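Local coordinates for uncharacterized hypothetical protein (PDB 4EIU), which is of unknown function but belongs to the DUF3823 family, whose N-terminal domain is grouped with transthyretin-like proteins, at residues G33-L38 with N72-G77; G77-L82 with F109-F114; A222-Y227 with R236-S241. All blocks are in the same frame, centred on the assembly; numbering follows the deposited sequence.

Contact 1. Residues G33-L38 with N72-G77; sequences GIRVRL and NVRIDG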
loop_
_atom_site.group_PDB
_atom_site.type_symbol
_atom_site.label_atom_id
_atom_site.label_comp_id
_atom_site.label_asym_id
_atom_site.label_seq_id
_atom_site.Cartn_x
_atom_site.Cartn_y
_atom_site.Cartn_z
ATOM N N GLY A 33 -1.094 -4.653 3.736
ATOM C CA GLY A 33 -0.973 -3.211 3.803
ATOM C C GLY A 33 0.476 -2.781 4.032
ATOM O O GLY A 33 1.401 -3.348 3.460
ATOM N N ILE A 34 0.679 -1.795 4.914
ATOM C CA ILE A 34 2.038 -1.315 5.220
ATOM C C ILE A 34 2.439 -1.836 6.588
ATOM O O ILE A 34 1.877 -1.415 7.630
ATOM C CB ILE A 34 2.171 0.216 5.182
ATOM C CG1 ILE A 34 1.785 0.783 3.828
ATOM C CG2 ILE A 34 3.597 0.630 5.633
ATOM C CD1 ILE A 34 1.751 2.311 3.757
ATOM N N ARG A 35 3.363 -2.785 6.552
ATOM C CA ARG A 35 3.894 -3.490 7.721
ATOM C C ARG A 35 4.947 -2.702 8.452
ATOM O O ARG A 35 5.840 -2.133 7.821
ATOM C CB ARG A 35 4.446 -4.849 7.310
ATOM C CG ARG A 35 4.680 -5.829 8.449
ATOM C CD ARG A 35 5.291 -7.118 7.953
ATOM N NE ARG A 35 6.695 -6.877 7.593
ATOM C CZ ARG A 35 7.523 -7.794 7.105
ATOM N NH1 ARG A 35 7.123 -9.051 6.897
ATOM N NH2 ARG A 35 8.765 -7.433 6.788
ATOM N N VAL A 36 4.886 -2.743 9.779
ATOM C CA VAL A 36 5.838 -2.050 10.644
ATOM C C VAL A 36 6.445 -3.094 11.584
ATOM O O VAL A 36 5.734 -3.825 12.301
ATOM C CB VAL A 36 5.163 -0.918 11.470
ATOM C CG1 VAL A 36 6.212 -0.120 12.254
ATOM C CG2 VAL A 36 4.336 0.002 10.542
ATOM N N ARG A 37 7.778 -3.126 11.617
ATOM C CA ARG A 37 8.545 -4.061 12.459
ATOM C C ARG A 37 9.558 -3.305 13.290
ATOM O O ARG A 37 10.483 -2.634 12.740
ATOM C CB ARG A 37 9.243 -5.103 11.546
ATOM C CG ARG A 37 10.234 -6.013 12.241
ATOM C CD ARG A 37 10.763 -7.088 11.302
ATOM N NE ARG A 37 9.692 -7.996 10.903
ATOM C CZ ARG A 37 9.836 -8.942 9.993
ATOM N NH1 ARG A 37 11.026 -9.132 9.430
ATOM N NH2 ARG A 37 8.811 -9.728 9.668
ATOM N N LEU A 38 9.399 -3.441 14.596
ATOM C CA LEU A 38 10.235 -2.817 15.596
ATOM C C LEU A 38 11.114 -3.876 16.239
ATOM O O LEU A 38 10.616 -4.786 16.900
ATOM C CB LEU A 38 9.359 -2.139 16.683
ATOM C CG LEU A 38 8.204 -1.194 16.231
ATOM C CD1 LEU A 38 7.345 -0.651 17.397
ATOM C CD2 LEU A 38 8.702 -0.047 15.386
ATOM N N ASN A 72 15.363 -0.452 15.818
ATOM C CA ASN A 72 15.253 -0.370 14.378
ATOM C C ASN A 72 13.760 -0.415 14.007
ATOM O O ASN A 72 13.010 -1.274 14.499
ATOM C CB ASN A 72 15.993 -1.561 13.743
ATOM C CG ASN A 72 15.937 -1.552 12.232
ATOM O OD1 ASN A 72 15.146 -2.302 11.631
ATOM N ND2 ASN A 72 16.772 -0.720 11.606
ATOM N N VAL A 73 13.355 0.489 13.129
ATOM C CA VAL A 73 11.999 0.602 12.671
ATOM C C VAL A 73 12.045 0.387 11.165
ATOM O O VAL A 73 12.627 1.175 10.435
ATOM C CB VAL A 73 11.377 1.978 13.035
ATOM C CG1 VAL A 73 9.911 2.052 12.560
ATOM C CG2 VAL A 73 11.496 2.234 14.572
ATOM N N ARG A 74 11.464 -0.706 10.720
ATOM C CA ARG A 74 11.438 -1.104 9.328
ATOM C C ARG A 74 10.001 -1.140 8.816
ATOM O O ARG A 74 9.159 -1.742 9.467
ATOM C CB ARG A 74 12.026 -2.523 9.223
ATOM C CG ARG A 74 11.872 -3.102 7.827
ATOM C CD ARG A 74 12.463 -4.499 7.681
ATOM N NE ARG A 74 12.025 -5.010 6.377
ATOM C CZ ARG A 74 12.676 -5.915 5.653
ATOM N NH1 ARG A 74 13.842 -6.443 6.070
ATOM N NH2 ARG A 74 12.167 -6.275 4.491
ATOM N N ILE A 75 9.718 -0.564 7.638
ATOM C CA ILE A 75 8.405 -0.683 7.032
ATOM C C ILE A 75 8.528 -1.353 5.641
ATOM O O ILE A 75 9.570 -1.253 5.000
ATOM C CB ILE A 75 7.659 0.661 6.957
ATOM C CG1 ILE A 75 8.364 1.666 6.003
ATOM C CG2 ILE A 75 7.496 1.233 8.414
ATOM C CD1 ILE A 75 7.579 2.947 5.637
ATOM N N ASP A 76 7.512 -2.107 5.266
ATOM C CA ASP A 76 7.388 -2.721 3.937
ATOM C C ASP A 76 5.959 -2.453 3.432
ATOM O O ASP A 76 4.993 -2.404 4.230
ATOM C CB ASP A 76 7.585 -4.224 4.077
ATOM C CG ASP A 76 9.008 -4.602 4.445
ATOM O OD1 ASP A 76 9.837 -4.845 3.548
ATOM O OD2 ASP A 76 9.294 -4.723 5.647
ATOM N N GLY A 77 5.798 -2.305 2.123
ATOM C CA GLY A 77 4.522 -1.898 1.613
ATOM C C GLY A 77 4.528 -1.855 0.111
ATOM O O GLY A 77 5.419 -2.462 -0.487
HETATM O O HOH W 1 8.110 -4.365 7.989
HETATM O O HOH W 2 13.118 -3.760 12.620
#

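Contact 2. Residues G77-L82 with F109-F114; sequences GPFIPL and FEVQPF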
loop_
_atom_site.group_PDB
_atom_site.type_symbol
_atom_site.label_atom_id
_atom_site.label_comp_id
_atom_site.label_asym_id
_atom_site.label_seq_id
_atom_site.Cartn_x
_atom_site.Cartn_y
_atom_site.Cartn_z
ATOM N N GLY A 77 5.798 -2.305 2.123
ATOM C CA GLY A 77 4.522 -1.898 1.613
ATOM C C GLY A 77 4.528 -1.855 0.111
ATOM O O GLY A 77 5.419 -2.462 -0.487
ATOM N N PRO A 78 3.552 -1.133 -0.486
ATOM C CA PRO A 78 3.447 -0.929 -1.952
ATOM C C PRO A 78 4.378 0.201 -2.416
ATOM O O PRO A 78 3.947 1.204 -2.949
ATOM C CB PRO A 78 1.963 -0.592 -2.131
ATOM C CG PRO A 78 1.648 0.213 -0.898
ATOM C CD PRO A 78 2.399 -0.518 0.198
ATOM N N PHE A 79 5.656 -0.033 -2.176
ATOM C CA PHE A 79 6.729 0.907 -2.435
ATOM C C PHE A 79 8.072 0.173 -2.529
ATOM O O PHE A 79 8.252 -0.936 -2.017
ATOM C CB PHE A 79 6.750 2.067 -1.418
ATOM C CG PHE A 79 6.734 1.637 0.036
ATOM C CD1 PHE A 79 7.876 1.176 0.649
ATOM C CD2 PHE A 79 5.552 1.751 0.791
ATOM C CE1 PHE A 79 7.856 0.853 2.015
ATOM C CE2 PHE A 79 5.516 1.399 2.145
ATOM C CZ PHE A 79 6.668 0.944 2.735
ATOM N N ILE A 80 9.033 0.834 -3.172
ATOM C CA ILE A 80 10.345 0.261 -3.384
ATOM C C ILE A 80 10.886 -0.191 -2.045
ATOM O O ILE A 80 10.858 0.582 -1.074
ATOM C CB ILE A 80 11.329 1.269 -4.027
ATOM C CG1 ILE A 80 10.915 1.516 -5.488
ATOM C CG2 ILE A 80 12.763 0.708 -4.004
ATOM C CD1 ILE A 80 11.851 2.447 -6.255
ATOM N N PRO A 81 11.330 -1.441 -1.965
ATOM C CA PRO A 81 11.894 -1.861 -0.653
ATOM C C PRO A 81 13.004 -0.961 -0.141
ATOM O O PRO A 81 13.927 -0.593 -0.916
ATOM C CB PRO A 81 12.442 -3.246 -0.941
ATOM C CG PRO A 81 11.616 -3.736 -2.097
ATOM C CD PRO A 81 11.328 -2.534 -2.940
ATOM N N LEU A 82 12.911 -0.612 1.146
ATOM C CA LEU A 82 13.884 0.210 1.832
ATOM C C LEU A 82 15.072 -0.608 2.304
ATOM O O LEU A 82 16.151 -0.072 2.486
ATOM C CB LEU A 82 13.202 0.877 3.072
ATOM C CG LEU A 82 12.059 1.848 2.708
ATOM C CD1 LEU A 82 11.449 2.381 4.027
ATOM C CD2 LEU A 82 12.530 2.983 1.780
ATOM N N PHE A 109 8.552 8.376 7.343
ATOM C CA PHE A 109 9.196 7.601 6.302
ATOM C C PHE A 109 8.830 8.191 4.945
ATOM O O PHE A 109 7.668 8.307 4.616
ATOM C CB PHE A 109 8.739 6.135 6.331
ATOM C CG PHE A 109 9.447 5.295 7.365
ATOM C CD1 PHE A 109 10.638 4.626 7.062
ATOM C CD2 PHE A 109 8.936 5.188 8.615
ATOM C CE1 PHE A 109 11.294 3.868 8.018
ATOM C CE2 PHE A 109 9.595 4.438 9.605
ATOM C CZ PHE A 109 10.750 3.770 9.300
ATOM N N GLU A 110 9.835 8.479 4.133
ATOM C CA GLU A 110 9.594 8.914 2.769
ATOM C C GLU A 110 9.899 7.740 1.888
ATOM O O GLU A 110 11.024 7.249 1.913
ATOM C CB GLU A 110 10.510 10.077 2.408
ATOM C CG GLU A 110 10.140 11.317 3.164
ATOM C CD GLU A 110 11.006 12.465 2.721
ATOM O OE1 GLU A 110 12.092 12.586 3.272
ATOM O OE2 GLU A 110 10.628 13.189 1.798
ATOM N N VAL A 111 8.925 7.324 1.079
ATOM C CA VAL A 111 9.013 6.106 0.272
ATOM C C VAL A 111 8.668 6.465 -1.175
ATOM O O VAL A 111 8.349 7.613 -1.496
ATOM C CB VAL A 111 8.106 4.994 0.832
ATOM C CG1 VAL A 111 8.441 4.714 2.310
ATOM C CG2 VAL A 111 6.644 5.373 0.684
ATOM N N GLN A 112 8.798 5.482 -2.037
ATOM C CA GLN A 112 8.571 5.637 -3.489
ATOM C C GLN A 112 7.494 4.597 -3.853
ATOM O O GLN A 112 7.813 3.459 -4.168
ATOM C CB GLN A 112 9.875 5.402 -4.218
ATOM C CG GLN A 112 10.774 6.631 -4.078
ATOM C CD GLN A 112 12.194 6.448 -4.572
ATOM O OE1 GLN A 112 12.897 5.480 -4.205
ATOM N NE2 GLN A 112 12.639 7.388 -5.405
ATOM N N PRO A 113 6.208 5.010 -3.794
ATOM C CA PRO A 113 5.142 4.060 -4.062
ATOM C C PRO A 113 5.214 3.615 -5.521
ATOM O O PRO A 113 5.603 4.375 -6.356
ATOM C CB PRO A 113 3.859 4.873 -3.836
ATOM C CG PRO A 113 4.262 6.295 -4.007
ATOM C CD PRO A 113 5.718 6.389 -3.646
ATOM N N PHE A 114 4.788 2.389 -5.799
ATOM C CA PHE A 114 4.863 1.886 -7.147
ATOM C C PHE A 114 3.904 2.630 -8.086
ATOM O O PHE A 114 4.247 2.912 -9.229
ATOM C CB PHE A 114 4.490 0.406 -7.181
ATOM C CG PHE A 114 5.344 -0.476 -6.329
ATOM C CD1 PHE A 114 6.709 -0.302 -6.275
ATOM C CD2 PHE A 114 4.787 -1.514 -5.615
ATOM C CE1 PHE A 114 7.501 -1.141 -5.508
ATOM C CE2 PHE A 114 5.576 -2.353 -4.843
ATOM C CZ PHE A 114 6.947 -2.181 -4.821
HETATM O O HOH W 3 10.432 3.218 -1.113
#

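Contact 3. Residues A222-Y227 with R236-S241; sequences AARINY and RRWNYS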
loop_
_atom_site.group_PDB
_atom_site.type_symbol
_atom_site.label_atom_id
_atom_site.label_comp_id
_atom_site.label_asym_id
_atom_site.label_seq_id
_atom_site.Cartn_x
_atom_site.Cartn_y
_atom_site.Cartn_z
ATOM N N ALA A 222 -7.892 0.538 -6.378
ATOM C CA ALA A 222 -6.587 0.055 -6.048
ATOM C C ALA A 222 -5.957 -0.527 -7.293
ATOM O O ALA A 222 -6.670 -0.967 -8.186
ATOM C CB ALA A 222 -6.642 -0.987 -4.928
ATOM N N ALA A 223 -4.621 -0.485 -7.352
ATOM C CA ALA A 223 -3.860 -1.094 -8.473
ATOM C C ALA A 223 -2.495 -1.565 -7.956
ATOM O O ALA A 223 -1.975 -1.077 -6.921
ATOM C CB ALA A 223 -3.721 -0.144 -9.623
ATOM N N ARG A 224 -1.974 -2.602 -8.592
ATOM C CA ARG A 224 -0.679 -3.117 -8.194
ATOM C C ARG A 224 0.131 -3.579 -9.387
ATOM O O ARG A 224 -0.396 -3.729 -10.506
ATOM C CB ARG A 224 -0.862 -4.243 -7.199
ATOM C CG ARG A 224 -1.607 -5.441 -7.753
ATOM C CD ARG A 224 -1.659 -6.550 -6.744
ATOM N NE ARG A 224 -2.556 -7.601 -7.191
ATOM C CZ ARG A 224 -2.786 -8.726 -6.535
ATOM N NH1 ARG A 224 -2.222 -8.959 -5.367
ATOM N NH2 ARG A 224 -3.625 -9.621 -7.052
ATOM N N ILE A 225 1.409 -3.790 -9.127
ATOM C CA ILE A 225 2.361 -4.290 -10.093
ATOM C C ILE A 225 2.729 -5.740 -9.812
ATOM O O ILE A 225 2.371 -6.282 -8.780
ATOM C CB ILE A 225 3.636 -3.392 -10.210
ATOM C CG1 ILE A 225 4.439 -3.326 -8.903
ATOM C CG2 ILE A 225 3.225 -2.001 -10.653
ATOM C CD1 ILE A 225 5.884 -2.800 -9.044
ATOM N N ASN A 226 3.470 -6.349 -10.742
ATOM C CA ASN A 226 3.922 -7.744 -10.652
ATOM C C ASN A 226 5.186 -7.896 -9.779
ATOM O O ASN A 226 6.230 -8.384 -10.216
ATOM C CB ASN A 226 4.129 -8.264 -12.088
ATOM C CG ASN A 226 4.499 -9.740 -12.147
ATOM O OD1 ASN A 226 4.082 -10.500 -11.297
ATOM N ND2 ASN A 226 5.314 -10.141 -13.146
ATOM N N TYR A 227 5.099 -7.470 -8.516
ATOM C CA TYR A 227 6.248 -7.403 -7.643
ATOM C C TYR A 227 5.819 -7.485 -6.177
ATOM O O TYR A 227 4.951 -6.740 -5.739
ATOM C CB TYR A 227 7.001 -6.073 -7.860
ATOM C CG TYR A 227 8.392 -6.083 -7.268
ATOM C CD1 TYR A 227 9.420 -6.802 -7.849
ATOM C CD2 TYR A 227 8.683 -5.380 -6.074
ATOM C CE1 TYR A 227 10.714 -6.823 -7.281
ATOM C CE2 TYR A 227 9.939 -5.406 -5.518
ATOM C CZ TYR A 227 10.949 -6.116 -6.117
ATOM O OH TYR A 227 12.169 -6.131 -5.541
ATOM N N ARG A 236 1.808 -9.272 -3.366
ATOM C CA ARG A 236 1.887 -8.111 -4.235
ATOM C C ARG A 236 0.868 -7.085 -3.759
ATOM O O ARG A 236 -0.331 -7.286 -3.866
ATOM C CB ARG A 236 1.674 -8.509 -5.693
ATOM C CG ARG A 236 2.640 -9.595 -6.147
ATOM C CD ARG A 236 2.560 -9.877 -7.645
ATOM N NE ARG A 236 1.262 -10.446 -8.062
ATOM C CZ ARG A 236 0.274 -9.774 -8.677
ATOM N NH1 ARG A 236 0.338 -8.473 -8.979
ATOM N NH2 ARG A 236 -0.828 -10.415 -8.978
ATOM N N ARG A 237 1.374 -5.993 -3.201
ATOM C CA ARG A 237 0.554 -5.054 -2.439
ATOM C C ARG A 237 0.008 -3.942 -3.340
ATOM O O ARG A 237 0.721 -3.421 -4.200
ATOM C CB ARG A 237 1.354 -4.440 -1.319
ATOM C CG ARG A 237 1.983 -5.461 -0.368
ATOM C CD ARG A 237 2.730 -4.833 0.839
ATOM N NE ARG A 237 3.351 -5.966 1.488
ATOM C CZ ARG A 237 2.942 -6.585 2.556
ATOM N NH1 ARG A 237 1.960 -6.081 3.328
ATOM N NH2 ARG A 237 3.559 -7.721 2.861
ATOM N N TRP A 238 -1.273 -3.632 -3.153
ATOM C CA TRP A 238 -1.925 -2.490 -3.813
ATOM C C TRP A 238 -1.553 -1.143 -3.300
ATOM O O TRP A 238 -1.444 -0.889 -2.071
ATOM C CB TRP A 238 -3.451 -2.633 -3.744
ATOM C CG TRP A 238 -4.025 -3.766 -4.546
ATOM C CD1 TRP A 238 -4.131 -3.881 -5.930
ATOM C CD2 TRP A 238 -4.592 -5.007 -4.028
ATOM N NE1 TRP A 238 -4.734 -5.052 -6.278
ATOM C CE2 TRP A 238 -5.044 -5.765 -5.191
ATOM C CE3 TRP A 238 -4.843 -5.508 -2.749
ATOM C CZ2 TRP A 238 -5.642 -6.998 -5.066
ATOM C CZ3 TRP A 238 -5.442 -6.766 -2.637
ATOM C CH2 TRP A 238 -5.819 -7.489 -3.765
ATOM N N ASN A 239 -1.448 -0.220 -4.257
ATOM C CA ASN A 239 -1.656 1.205 -3.988
ATOM C C ASN A 239 -3.132 1.569 -4.121
ATOM O O ASN A 239 -3.865 0.944 -4.883
ATOM C CB ASN A 239 -0.805 2.085 -4.894
ATOM C CG ASN A 239 0.683 1.910 -4.613
ATOM O OD1 ASN A 239 1.383 1.299 -5.411
ATOM N ND2 ASN A 239 1.149 2.412 -3.480
ATOM N N TYR A 240 -3.551 2.564 -3.337
ATOM C CA TYR A 240 -4.952 2.848 -3.126
ATOM C C TYR A 240 -5.290 4.305 -3.343
ATOM O O TYR A 240 -4.489 5.186 -3.033
ATOM C CB TYR A 240 -5.336 2.533 -1.665
ATOM C CG TYR A 240 -5.629 1.079 -1.320
ATOM C CD1 TYR A 240 -6.923 0.587 -1.391
ATOM C CD2 TYR A 240 -4.636 0.232 -0.829
ATOM C CE1 TYR A 240 -7.218 -0.721 -1.043
ATOM C CE2 TYR A 240 -4.924 -1.076 -0.503
ATOM C CZ TYR A 240 -6.247 -1.527 -0.564
ATOM O OH TYR A 240 -6.542 -2.834 -0.198
ATOM N N SER A 241 -6.523 4.534 -3.810
ATOM C CA SER A 241 -7.132 5.846 -3.827
ATOM C C SER A 241 -7.719 6.205 -2.471
ATOM O O SER A 241 -7.707 5.405 -1.530
ATOM C CB SER A 241 -8.232 5.894 -4.874
ATOM O OG SER A 241 -9.408 5.237 -4.414
HETATM O O HOH W 4 -3.306 -9.528 -10.341
HETATM O O HOH W 5 2.470 -4.577 -6.246
HETATM O O HOH W 6 4.173 -5.422 -3.398
#

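Contact 1. Residues G33-L38 with N72-G77
A single carboxylate oxygen, D76 OD2, takes bonds from arginines on both strands: R35 NH2 reaches it across the contact at 3.0 Å, and R74 NE approaches from its own strand. R74 grips the carboxylate side-on: NE lies 2.8 Å from D76 OD2, on its syn lone pair, and NH2 meets the syn lone pair of OD1. R35 meets OD2 from above the carboxylate plane, its guanidinium turned 82° against that plane. A bend at chi3 (73°) sets R35 NE to donate to a water that also lies close to D76 OD2. The shared aspartate would probably offset the repulsion between R35 NH2 and R74 NE, 4.1 Å apart. R37, on the same face, puts NH2 over the rim of one face of the R35 guanidinium and is itself paired with D52. On the opposite, apolar face L38 CD2 rests against V73 CG2 at 3.7 Å, and V36 CG2 lies alongside I75 CG2 at 4.0 Å. R35 with D76 and R37 with R74 form the hydrogen-bonded pairs. One charged face and one packed on I12, V16 and F109 of a second sheet are consistent with an antiparallel strand pair in a transthyretin-like beta sandwich.

Contact 2. Residues G77-L82 with F109-F114
V111 packs over one face of the F79 ring: CG1 stands over its centre, 4.0 Å from the centroid and 12° off the normal, in a CH-pi contact. V111 CB closes in beside it, 3.7 Å from F79 CG. The F114 ring instead lies over backbone, with F79 N and P78 C above one face toward its rim, and F114 CE1 comes within 3.3 Å of F79 C. Further along, L82 CD1 touches F109 CD1 at 3.9 Å, and I80 CD1 packs on CB and OE1 of Q112, whose OE1 is bonded to K148.

Two backbone bonds run alongside these rings. I80 N donates to Q112 O at 3.1 Å, and F114 N to P78 O at 3.2 Å, the latter donor standing well above the carbonyl plane. F79 and P113 lie between these two bonds as a single bridged pair. Beyond them a water takes the N-H of Q112 and donates to I80 O.

One shell further out, P78 centres an inverse gamma turn, closed by a weak bond from F79 N to G77 O. F79 CG lies between its backbone N and carbonyl carbon (chi1 52°), and G77 N lies over the rim of the ring face opposite V111. A beta carbon on G77 would run into F79 CE2. P78 O has a second donor in N239 ND2. The whole joins the loop after strand 69-76, of one sheet, to the end of strand 104-111, of another; aromatic and aliphatic groups pack between the two sheets, consistent with the end of a beta-sandwich core.

Contact 3. Residues A222-Y227 with R236-S241
I225 O accepts from R236 NH1 across the contact at 3.0 Å and, weakly, from Y227 N; a water lies near both it and R237 O. The arginine comes from above the carbonyl plane, although I225 O lies in the plane of its guanidinium, and R236 NH1 is also bonded to T163. In return R224 NH1 donates to R236 O at 2.9 Å, a nearly straight bond (166°) on a lone pair of that carbonyl. The R224 guanidinium is layered between two groups, W238 CZ2 over its centre and R236 NH2 over the opposite face, toward its rim. R224 CD makes a CH-pi contact with the five-membered ring of W238, 3.7 Å from the centroid. D164 accepts from R224 NE and from W238 NE1, so one carboxylate serves both flat groups; it probably also eases the like charges of R224 NH2 and R236 NH2, 3.5 Å apart. An alanine in place of R224 would probably leave R236 O and D164 each short of a donor and open a gap between W238 and R236. The layers lie beside strand 239-247, an outermost strand of a four-stranded antiparallel sheet. A223 and N239 form a hydrogen-bonded pair, with N239 N 2.8 Å from A223 O. Next to them A222 CB lies over the Y240 ring, 4.1 Å from its centroid, while Y240 OH reaches Y177 N.

In the fold
All three contacts are largely buried, yet each shows a different chemistry for a different place. Contact 1 is regular strand pairing, apolar on its inner face and ionic on its partly exposed one. Contact 2 takes over at the shared G77, where the chain leaves the strand; I75 CD1 of contact 1 packs on F109 and V111, so both contribute to one apolar interior between the sheets. Contact 3 belongs to a separate four-stranded sheet and layers two arginines and a tryptophan. It nevertheless abuts both others through polar tips: R237 NH1 bonds G33 O, and N239 ND2 bonds P78 O, tying that sheet to the sandwich.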